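Local structure of protein FkbI (Streptomyces hygroscopicus, 1R2J) at residues T133-G138 with Q198-A203. The protein binds FAD and probably acts as an acyl-ACP dehydrogenase in making the methoxymalonyl extender unit of the polyketide FK520. Sequence-based numbering, arbitrary orientation.
Sequences TAVVDG and QVRVPA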
ATOM      1  N   THR A 133     -21.803  13.033  19.251  1.00 51.21           N
ATOM      2  CA  THR A 133     -21.762  11.985  18.241  1.00 49.74           C
ATOM      3  C   THR A 133     -21.614  12.440  16.783  1.00 48.45           C
ATOM      4  O   THR A 133     -22.127  13.490  16.392  1.00 48.59           O
ATOM      5  CB  THR A 133     -23.044  11.132  18.377  1.00 50.03           C
ATOM      6  OG1 THR A 133     -23.141  10.625  19.715  1.00 51.58           O
ATOM      7  CG2 THR A 133     -23.034   9.971  17.415  1.00 50.99           C
ATOM      8  N   ALA A 134     -20.910  11.635  15.989  1.00 45.73           N
ATOM      9  CA  ALA A 134     -20.705  11.932  14.574  1.00 43.92           C
ATOM     10  C   ALA A 134     -21.456  10.917  13.712  1.00 42.73           C
ATOM     11  O   ALA A 134     -21.520   9.730  14.040  1.00 42.84           O
ATOM     12  CB  ALA A 134     -19.217  11.911  14.238  1.00 43.42           C
ATOM     13  N   VAL A 135     -22.035  11.389  12.615  1.00 40.91           N
ATOM     14  CA  VAL A 135     -22.771  10.514  11.713  1.00 39.69           C
ATOM     15  C   VAL A 135     -22.127  10.537  10.328  1.00 38.92           C
ATOM     16  O   VAL A 135     -22.047  11.585   9.679  1.00 37.64           O
ATOM     17  CB  VAL A 135     -24.247  10.952  11.589  1.00 40.03           C
ATOM     18  CG1 VAL A 135     -25.012   9.961  10.727  1.00 38.92           C
ATOM     19  CG2 VAL A 135     -24.883  11.049  12.971  1.00 40.30           C
ATOM     20  N   VAL A 136     -21.650   9.381   9.881  1.00 38.34           N
ATOM     21  CA  VAL A 136     -21.022   9.284   8.569  1.00 37.51           C
ATOM     22  C   VAL A 136     -21.927   8.501   7.642  1.00 36.71           C
ATOM     23  O   VAL A 136     -22.465   7.462   8.018  1.00 36.19           O
ATOM     24  CB  VAL A 136     -19.643   8.582   8.639  1.00 37.94           C
ATOM     25  CG1 VAL A 136     -19.766   7.266   9.372  1.00 38.20           C
ATOM     26  CG2 VAL A 136     -19.104   8.353   7.227  1.00 36.00           C
ATOM     27  N   ASP A 137     -22.097   9.009   6.430  1.00 35.89           N
ATOM     28  CA  ASP A 137     -22.951   8.355   5.457  1.00 36.60           C
ATOM     29  C   ASP A 137     -22.300   8.421   4.083  1.00 35.85           C
ATOM     30  O   ASP A 137     -21.993   9.504   3.581  1.00 35.16           O
ATOM     31  CB  ASP A 137     -24.313   9.046   5.414  1.00 38.01           C
ATOM     32  CG  ASP A 137     -25.354   8.220   4.708  1.00 39.24           C
ATOM     33  OD1 ASP A 137     -25.773   7.192   5.279  1.00 42.01           O
ATOM     34  OD2 ASP A 137     -25.748   8.585   3.584  1.00 40.25           O
ATOM     35  N   GLY A 138     -22.093   7.260   3.473  1.00 35.61           N
ATOM     36  CA  GLY A 138     -21.472   7.236   2.163  1.00 34.85           C
ATOM     37  C   GLY A 138     -21.135   5.847   1.664  1.00 34.92           C
ATOM     38  O   GLY A 138     -21.717   4.851   2.101  1.00 34.10           O
ATOM     39  N   GLN A 198     -25.884   5.716   7.577  1.00 39.07           N
ATOM     40  CA  GLN A 198     -26.089   6.415   8.847  1.00 41.25           C
ATOM     41  C   GLN A 198     -25.357   5.733   9.993  1.00 41.14           C
ATOM     42  O   GLN A 198     -25.986   5.159  10.876  1.00 41.50           O
ATOM     43  CB  GLN A 198     -27.580   6.490   9.194  1.00 43.21           C
ATOM     44  CG  GLN A 198     -28.402   7.366   8.276  1.00 45.33           C
ATOM     45  CD  GLN A 198     -27.939   8.807   8.285  1.00 46.76           C
ATOM     46  OE1 GLN A 198     -27.946   9.466   9.324  1.00 48.58           O
ATOM     47  NE2 GLN A 198     -27.539   9.306   7.123  1.00 46.36           N
ATOM     48  N   VAL A 199     -24.031   5.800   9.982  1.00 41.15           N
ATOM     49  CA  VAL A 199     -23.235   5.177  11.032  1.00 40.89           C
ATOM     50  C   VAL A 199     -22.945   6.164  12.154  1.00 41.56           C
ATOM     51  O   VAL A 199     -22.352   7.218  11.922  1.00 42.20           O
ATOM     52  CB  VAL A 199     -21.893   4.653  10.473  1.00 40.21           C
ATOM     53  CG1 VAL A 199     -21.043   4.089  11.599  1.00 39.45           C
ATOM     54  CG2 VAL A 199     -22.152   3.590   9.417  1.00 37.55           C
ATOM     55  N   ARG A 200     -23.363   5.820  13.370  1.00 42.16           N
ATOM     56  CA  ARG A 200     -23.138   6.691  14.519  1.00 42.74           C
ATOM     57  C   ARG A 200     -21.898   6.292  15.316  1.00 41.91           C
ATOM     58  O   ARG A 200     -21.748   5.140  15.721  1.00 41.22           O
ATOM     59  CB  ARG A 200     -24.352   6.684  15.459  1.00 45.22           C
ATOM     60  CG  ARG A 200     -25.601   7.362  14.918  1.00 47.49           C
ATOM     61  CD  ARG A 200     -26.356   6.471  13.952  1.00 50.94           C
ATOM     62  NE  ARG A 200     -27.552   7.128  13.422  1.00 52.52           N
ATOM     63  CZ  ARG A 200     -28.448   6.531  12.640  1.00 52.94           C
ATOM     64  NH1 ARG A 200     -28.287   5.260  12.297  1.00 53.35           N
ATOM     65  NH2 ARG A 200     -29.505   7.205  12.198  1.00 54.47           N
ATOM     66  N   VAL A 201     -21.014   7.258  15.539  1.00 41.23           N
ATOM     67  CA  VAL A 201     -19.797   7.022  16.304  1.00 41.36           C
ATOM     68  C   VAL A 201     -19.505   8.225  17.193  1.00 41.34           C
ATOM     69  O   VAL A 201     -20.007   9.322  16.953  1.00 41.75           O
ATOM     70  CB  VAL A 201     -18.578   6.773  15.376  1.00 41.47           C
ATOM     71  CG1 VAL A 201     -18.769   5.482  14.606  1.00 40.76           C
ATOM     72  CG2 VAL A 201     -18.400   7.936  14.423  1.00 41.06           C
ATOM     73  N   PRO A 202     -18.697   8.029  18.244  1.00 41.75           N
ATOM     74  CA  PRO A 202     -18.352   9.120  19.159  1.00 41.22           C
ATOM     75  C   PRO A 202     -17.724  10.293  18.416  1.00 41.74           C
ATOM     76  O   PRO A 202     -17.010  10.104  17.430  1.00 40.41           O
ATOM     77  CB  PRO A 202     -17.365   8.463  20.120  1.00 40.98           C
ATOM     78  CG  PRO A 202     -17.844   7.048  20.167  1.00 41.84           C
ATOM     79  CD  PRO A 202     -18.133   6.751  18.716  1.00 41.42           C
ATOM     80  N   ALA A 203     -17.993  11.505  18.890  1.00 41.82           N
ATOM     81  CA  ALA A 203     -17.429  12.694  18.267  1.00 40.95           C
ATOM     82  C   ALA A 203     -15.907  12.586  18.297  1.00 40.03           C
ATOM     83  O   ALA A 203     -15.213  13.196  17.477  1.00 40.39           O
ATOM     84  CB  ALA A 203     -17.885  13.946  19.013  1.00 41.56           C
TER
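Asp137 reaches across to Gln198, where the chain turns a corner into the neighbouring strand, and its OD1 takes the backbone N-H of Gln198 at 2.7 Å, through the anti lone pair and in a nearly straight bond (164° at H). With CG anti to the backbone N (chi1 -165°), the carboxylate lies beside the bent Gln198 side chain, the two flat groups turned 41° apart. The other end of that amide, Gln198 OE1, rests 3.3 Å from Val135 CG1. From here strands 133-143 and 199-202 run antiparallel. Val136 and Val199 exchange both backbone hydrogen bonds, and so do Ala134 and Val201, Ala134 N lying 2.7 Å from Val201 O. Between them Val135 and Arg200 form a non-hydrogen-bonded pair, their side chains on the opposite face from Val136 and Val199, and Val135 CA makes a CA-H...O contact with Val199 O (3.3 Å). On the buried face Val136 and Val199 lie side by side, CG1 of Val136 set 3.5 Å from CB of Val199, and Ala134 CB meets Val201 CG2 at 4.1 Å. Val168 of strand 164-169 touches both Val199 and Val201. Arg126 forms a salt bridge with Asp137 OD2, so different groups engage the two carboxylate oxygens. An alanine in place of Asp137 would probably leave Arg126 without this charge partner and the Gln198 N-H without its acceptor, freeing the corner to shift. The contact thus adds short strand 199-202 to strand 133-143 in the beta-rich middle domain of the acyl-CoA dehydrogenase fold, closed at one end by a carboxylate bridging a backbone amide and a cation.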